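Local structure of protein AggB (Escherichia coli, 4PHX) at residues Q14-M19 against D98-S103; L21-I26 against Q90-I95. The protein is the minor subunit of aggregative adherence fimbriae type I, an Ig-like protein related to the AfaD invasins that probably sits at the fimbrial tip in host-cell adhesion. All coordinates share one frame; numbering follows the deposited sequence.

Contact 1: residues Q14-M19 against D98-S103; sequences QLRDGM and DGNQYS
Asn100 lies alongside the folded side chain of Arg16, the two pointing the same way, and its OD1 receives two donors. Arg16 NH1 reaches Asn100 OD1 at 2.9 Å, nearly straight, in the amide plane and on a lone pair; bends at chi2 (-81°) and chi3 (-90°) curl the arginine back so that Asn100 OD1 lies in the guanidinium plane, at its edge. The second donor, Asp17 N, stands 2.8 Å from Asn100 OD1 but above the amide plane. The amide oxygen can thus take a guanidinium and a backbone N-H together where the strand pairing has ended. Asp17 answers from the other segment: CG is anti to its backbone N, and OD1 is met on its anti side, off the carboxylate plane, by a bent bond from Gly99 N, 2.8 Å from OD1. Glycine suits position 99 because, at these backbone angles, a CB would jam against the carbonyl O of Asp98.

Next to this polar end, Leu15 and Gln101 form an antiparallel hydrogen-bonded pair. Gln101 N donates to Leu15 O at 3.0 Å, while the return bond from Leu15 N to Gln101 O is weak. On their face the leucine CB lies 4.2 Å from Gln101 CG, and the amide of Gln101 turns to Ser97 and Lys63. The short strands 14-15 and 101-102 thus make a two-stranded surface sheet, with Leu15 and Gln101 resting on Leu62 of strand 61-67.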
loop_
_atom_site.group_PDB
_atom_site.type_symbol
_atom_site.label_atom_id
_atom_site.label_comp_id
_atom_site.label_asym_id
_atom_site.label_seq_id
_atom_site.Cartn_x
_atom_site.Cartn_y
_atom_site.Cartn_z
ATOM N N GLN B 14 15.752 -5.510 -10.103
ATOM C CA GLN B 14 14.388 -5.043 -9.977
ATOM C C GLN B 14 14.381 -3.527 -9.870
ATOM O O GLN B 14 15.420 -2.908 -9.643
ATOM C CB GLN B 14 13.770 -5.634 -8.714
ATOM C CG GLN B 14 14.173 -4.906 -7.428
ATOM C CD GLN B 14 15.674 -4.965 -7.106
ATOM O OE1 GLN B 14 16.491 -5.454 -7.897
ATOM N NE2 GLN B 14 16.034 -4.461 -5.926
ATOM N N LEU B 15 13.206 -2.932 -10.034
ATOM C CA LEU B 15 13.071 -1.491 -10.011
ATOM C C LEU B 15 11.697 -1.174 -9.487
ATOM O O LEU B 15 10.706 -1.711 -9.991
ATOM C CB LEU B 15 13.209 -0.905 -11.425
ATOM C CG LEU B 15 14.598 -0.854 -12.069
ATOM C CD1 LEU B 15 14.531 -0.280 -13.466
ATOM C CD2 LEU B 15 15.514 -0.031 -11.217
ATOM N N ARG B 16 11.624 -0.302 -8.488
ATOM C CA ARG B 16 10.320 0.124 -8.002
ATOM C C ARG B 16 9.830 1.344 -8.768
ATOM O O ARG B 16 10.637 2.121 -9.319
ATOM C CB ARG B 16 10.339 0.385 -6.496
ATOM C CG ARG B 16 10.361 -0.872 -5.651
ATOM C CD ARG B 16 8.964 -1.486 -5.500
ATOM N NE ARG B 16 8.240 -0.968 -4.333
ATOM C CZ ARG B 16 7.061 -0.348 -4.380
ATOM N NH1 ARG B 16 6.437 -0.161 -5.543
ATOM N NH2 ARG B 16 6.499 0.082 -3.254
ATOM N N ASP B 17 8.508 1.495 -8.820
ATOM C CA ASP B 17 7.897 2.632 -9.492
ATOM C C ASP B 17 8.491 3.910 -8.922
ATOM O O ASP B 17 8.632 4.041 -7.709
ATOM C CB ASP B 17 6.384 2.640 -9.282
ATOM C CG ASP B 17 5.705 3.800 -9.999
ATOM O OD1 ASP B 17 6.047 4.067 -11.173
ATOM O OD2 ASP B 17 4.831 4.453 -9.390
ATOM N N GLY B 18 8.873 4.834 -9.796
ATOM C CA GLY B 18 9.350 6.131 -9.352
ATOM C C GLY B 18 10.836 6.151 -9.073
ATOM O O GLY B 18 11.387 7.188 -8.726
ATOM N N MET B 19 11.495 5.012 -9.236
ATOM C CA MET B 19 12.915 4.963 -8.945
ATOM C C MET B 19 13.726 5.779 -9.961
ATOM O O MET B 19 13.435 5.757 -11.151
ATOM C CB MET B 19 13.420 3.521 -8.881
ATOM C CG MET B 19 14.858 3.460 -8.437
ATOM S SD MET B 19 15.563 1.819 -8.295
ATOM C CE MET B 19 17.216 2.185 -8.908
ATOM N N ASP B 98 9.140 3.487 -14.842
ATOM C CA ASP B 98 7.707 3.660 -15.030
ATOM C C ASP B 98 6.971 2.414 -14.552
ATOM O O ASP B 98 6.648 1.542 -15.341
ATOM C CB ASP B 98 7.383 3.951 -16.498
ATOM C CG ASP B 98 5.901 4.196 -16.729
ATOM O OD1 ASP B 98 5.141 4.307 -15.738
ATOM O OD2 ASP B 98 5.496 4.291 -17.903
ATOM N N GLY B 99 6.718 2.348 -13.255
ATOM C CA GLY B 99 6.162 1.164 -12.634
ATOM C C GLY B 99 7.229 0.225 -12.095
ATOM O O GLY B 99 8.438 0.441 -12.294
ATOM N N ASN B 100 6.771 -0.816 -11.396
ATOM C CA ASN B 100 7.650 -1.871 -10.908
ATOM C C ASN B 100 7.975 -2.791 -12.063
ATOM O O ASN B 100 7.093 -3.125 -12.857
ATOM C CB ASN B 100 6.970 -2.679 -9.800
ATOM C CG ASN B 100 6.630 -1.845 -8.589
ATOM O OD1 ASN B 100 7.433 -1.032 -8.136
ATOM N ND2 ASN B 100 5.427 -2.039 -8.056
ATOM N N GLN B 101 9.229 -3.215 -12.156
ATOM C CA GLN B 101 9.659 -4.011 -13.296
ATOM C C GLN B 101 11.022 -4.623 -13.047
ATOM O O GLN B 101 11.743 -4.230 -12.143
ATOM C CB GLN B 101 9.697 -3.160 -14.579
ATOM C CG GLN B 101 10.837 -2.128 -14.661
ATOM C CD GLN B 101 10.624 -1.061 -15.759
ATOM O OE1 GLN B 101 10.228 -1.376 -16.888
ATOM N NE2 GLN B 101 10.894 0.212 -15.423
ATOM N N TYR B 102 11.367 -5.584 -13.881
ATOM C CA TYR B 102 12.660 -6.232 -13.834
ATOM C C TYR B 102 13.599 -5.583 -14.848
ATOM O O TYR B 102 13.168 -5.086 -15.883
ATOM C CB TYR B 102 12.484 -7.718 -14.164
ATOM C CG TYR B 102 13.720 -8.397 -14.703
ATOM C CD1 TYR B 102 14.715 -8.841 -13.852
ATOM C CD2 TYR B 102 13.882 -8.605 -16.063
ATOM C CE1 TYR B 102 15.835 -9.473 -14.333
ATOM C CE2 TYR B 102 15.001 -9.239 -16.559
ATOM C CZ TYR B 102 15.977 -9.670 -15.685
ATOM O OH TYR B 102 17.094 -10.310 -16.166
ATOM N N SER B 103 14.889 -5.626 -14.560
ATOM C CA SER B 103 15.868 -5.046 -15.461
ATOM C C SER B 103 16.824 -6.090 -16.002
ATOM O O SER B 103 17.690 -6.600 -15.289
ATOM C CB SER B 103 16.660 -3.941 -14.747
ATOM O OG SER B 103 17.487 -4.496 -13.733
#

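Contact 2: residues L21-I26 against Q90-I95; sequences LATGRI and QAIFDI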
loop_
_atom_site.group_PDB
_atom_site.type_symbol
_atom_site.label_atom_id
_atom_site.label_comp_id
_atom_site.label_asym_id
_atom_site.label_seq_id
_atom_site.Cartn_x
_atom_site.Cartn_y
_atom_site.Cartn_z
ATOM N N LEU B 21 16.580 6.522 -12.413
ATOM C CA LEU B 21 17.603 5.848 -13.194
ATOM C C LEU B 21 18.674 6.858 -13.594
ATOM O O LEU B 21 19.867 6.536 -13.648
ATOM C CB LEU B 21 17.000 5.239 -14.448
ATOM C CG LEU B 21 16.092 4.006 -14.443
ATOM C CD1 LEU B 21 16.077 3.253 -13.114
ATOM C CD2 LEU B 21 14.699 4.420 -14.877
ATOM N N ALA B 22 18.228 8.078 -13.888
ATOM C CA ALA B 22 19.119 9.177 -14.247
ATOM C C ALA B 22 18.532 10.470 -13.716
ATOM O O ALA B 22 17.328 10.564 -13.479
ATOM C CB ALA B 22 19.309 9.257 -15.751
ATOM N N THR B 23 19.402 11.453 -13.507
ATOM C CA THR B 23 18.996 12.766 -13.052
ATOM C C THR B 23 19.655 13.791 -13.956
ATOM O O THR B 23 20.802 13.616 -14.367
ATOM C CB THR B 23 19.446 12.994 -11.604
ATOM O OG1 THR B 23 18.637 12.205 -10.734
ATOM C CG2 THR B 23 19.317 14.471 -11.197
ATOM N N GLY B 24 18.932 14.854 -14.281
ATOM C CA GLY B 24 19.442 15.810 -15.225
ATOM C C GLY B 24 19.233 17.248 -14.815
ATOM O O GLY B 24 18.387 17.551 -13.959
ATOM N N ARG B 25 20.018 18.136 -15.439
ATOM C CA ARG B 25 19.819 19.569 -15.308
ATOM C C ARG B 25 19.564 20.162 -16.686
ATOM O O ARG B 25 20.158 19.712 -17.657
ATOM C CB ARG B 25 21.044 20.229 -14.669
ATOM C CG ARG B 25 20.946 21.748 -14.626
ATOM C CD ARG B 25 22.218 22.388 -14.100
ATOM N NE ARG B 25 23.365 21.915 -14.860
ATOM C CZ ARG B 25 24.584 21.799 -14.364
ATOM N NH1 ARG B 25 24.824 22.132 -13.092
ATOM N NH2 ARG B 25 25.552 21.334 -15.141
ATOM N N ILE B 26 18.677 21.155 -16.775
ATOM C CA ILE B 26 18.543 21.965 -17.984
ATOM C C ILE B 26 18.785 23.444 -17.624
ATOM O O ILE B 26 18.021 24.054 -16.875
ATOM C CB ILE B 26 17.175 21.735 -18.703
ATOM C CG1 ILE B 26 16.919 22.809 -19.755
ATOM C CG2 ILE B 26 16.019 21.664 -17.704
ATOM C CD1 ILE B 26 16.211 22.280 -20.992
ATOM N N GLN B 90 17.846 27.569 -13.953
ATOM C CA GLN B 90 17.973 26.159 -14.282
ATOM C C GLN B 90 16.941 25.303 -13.589
ATOM O O GLN B 90 16.217 25.790 -12.737
ATOM C CB GLN B 90 19.391 25.649 -14.044
ATOM C CG GLN B 90 19.725 25.405 -12.616
ATOM C CD GLN B 90 19.791 26.669 -11.818
ATOM O OE1 GLN B 90 18.773 27.142 -11.288
ATOM N NE2 GLN B 90 20.994 27.239 -11.715
ATOM N N ALA B 91 16.852 24.032 -13.984
ATOM C CA ALA B 91 15.804 23.154 -13.473
ATOM C C ALA B 91 16.253 21.711 -13.433
ATOM O O ALA B 91 16.959 21.232 -14.315
ATOM C CB ALA B 91 14.560 23.297 -14.285
ATOM N N ILE B 92 15.856 21.016 -12.376
ATOM C CA ILE B 92 16.259 19.638 -12.189
ATOM C C ILE B 92 15.102 18.686 -12.511
ATOM O O ILE B 92 13.943 18.963 -12.185
ATOM C CB ILE B 92 16.788 19.430 -10.776
ATOM C CG1 ILE B 92 18.037 20.293 -10.579
ATOM C CG2 ILE B 92 17.086 17.959 -10.487
ATOM C CD1 ILE B 92 19.229 19.847 -11.394
ATOM N N PHE B 93 15.428 17.588 -13.196
ATOM C CA PHE B 93 14.449 16.545 -13.549
ATOM C C PHE B 93 15.054 15.153 -13.410
ATOM O O PHE B 93 16.269 14.990 -13.344
ATOM C CB PHE B 93 13.959 16.720 -14.989
ATOM C CG PHE B 93 15.057 16.628 -16.012
ATOM C CD1 PHE B 93 15.381 15.415 -16.589
ATOM C CD2 PHE B 93 15.770 17.768 -16.390
ATOM C CE1 PHE B 93 16.395 15.314 -17.522
ATOM C CE2 PHE B 93 16.787 17.680 -17.318
ATOM C CZ PHE B 93 17.108 16.437 -17.893
ATOM N N ASP B 94 14.219 14.136 -13.394
ATOM C CA ASP B 94 14.757 12.785 -13.337
ATOM C C ASP B 94 14.208 11.935 -14.452
ATOM O O ASP B 94 13.152 12.239 -15.020
ATOM C CB ASP B 94 14.396 12.115 -12.022
ATOM C CG ASP B 94 15.011 12.809 -10.828
ATOM O OD1 ASP B 94 16.212 12.577 -10.547
ATOM O OD2 ASP B 94 14.270 13.549 -10.151
ATOM N N ILE B 95 14.931 10.867 -14.747
ATOM C CA ILE B 95 14.395 9.778 -15.543
ATOM C C ILE B 95 14.089 8.636 -14.588
ATOM O O ILE B 95 14.961 8.150 -13.860
ATOM C CB ILE B 95 15.355 9.352 -16.661
ATOM C CG1 ILE B 95 15.458 10.485 -17.692
ATOM C CG2 ILE B 95 14.863 8.064 -17.340
ATOM C CD1 ILE B 95 16.584 10.314 -18.716
#
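A classic beta bulge opens this antiparallel pairing of inner strands: Leu21 and Ala22 both face Ile95, whose carbonyl O accepts from both. Leu21 N lies 2.7 Å from Ile95 O, nearly along the C=O axis, whereas Ala22 N makes a longer bond of 3.3 Å to the same oxygen, on a lone pair. Beyond the bulge the pairing is regular, with paired backbone bonds at Gly24-Phe93 and Ile26-Ala91.

Phe93 packs over Gly24. With chi1 at 61°, CG stands between the backbone N and the carbonyl carbon, and the ring swings over the neighbouring strand. Gly24 CA sits 3.9 Å from the ring centroid, over one face and offset toward the rim, a CH-pi contact. The ring occupies the place where a CB would stand, so glycine fits here. Ile26 CG2 touches Phe93 CE2 at 4.1 Å, and at the far end Ala22 CB meets Ile95 CB at the same distance. Alanine, isoleucine and phenylalanine side chains suit this buried face, which packs on Phe35 and Ile37 of strand 34-39 and on Phe110 and Val112 of strand 107-117.

The opposite face is more polar. Thr23 and Asp94 lie side by side, with Thr23 OG1 donating to Asp94 OD1 at 2.5 Å, shorter than a usual hydrogen bond, so the exact length is doubtful. Asp94 OD2 forms salt bridges with Lys20 and with Arg25 of a neighbouring subunit, while Arg25 of this chain bonds Thr4 through NH2. One face filling the core and the other meeting a second subunit, the strands 20-27 and 90-97 are central members of one sheet of an Ig-like beta sandwich.

How the contacts relate
Contact 1 and contact 2 are successive antiparallel pairings of the same two chain regions, their centres about 18 Å apart. Strand 14-15 leads into strand 20-27 and strand 90-97 into strand 101-102, so the chain that pairs in the core pairs again at the surface. At the end of contact 1's first segment, the type II turn from Arg16 to Met19 redirects the chain toward strand 20-27, and Gly18 and Met19 bond to the backbone of Ser97. The contacts touch directly where Leu15 CD2 packs on Leu21 CD1 at 3.8 Å. Contact 2 lies about 7 Å from the chain centre and contact 1 about 17 Å, centre to centre: sandwich core against its margin.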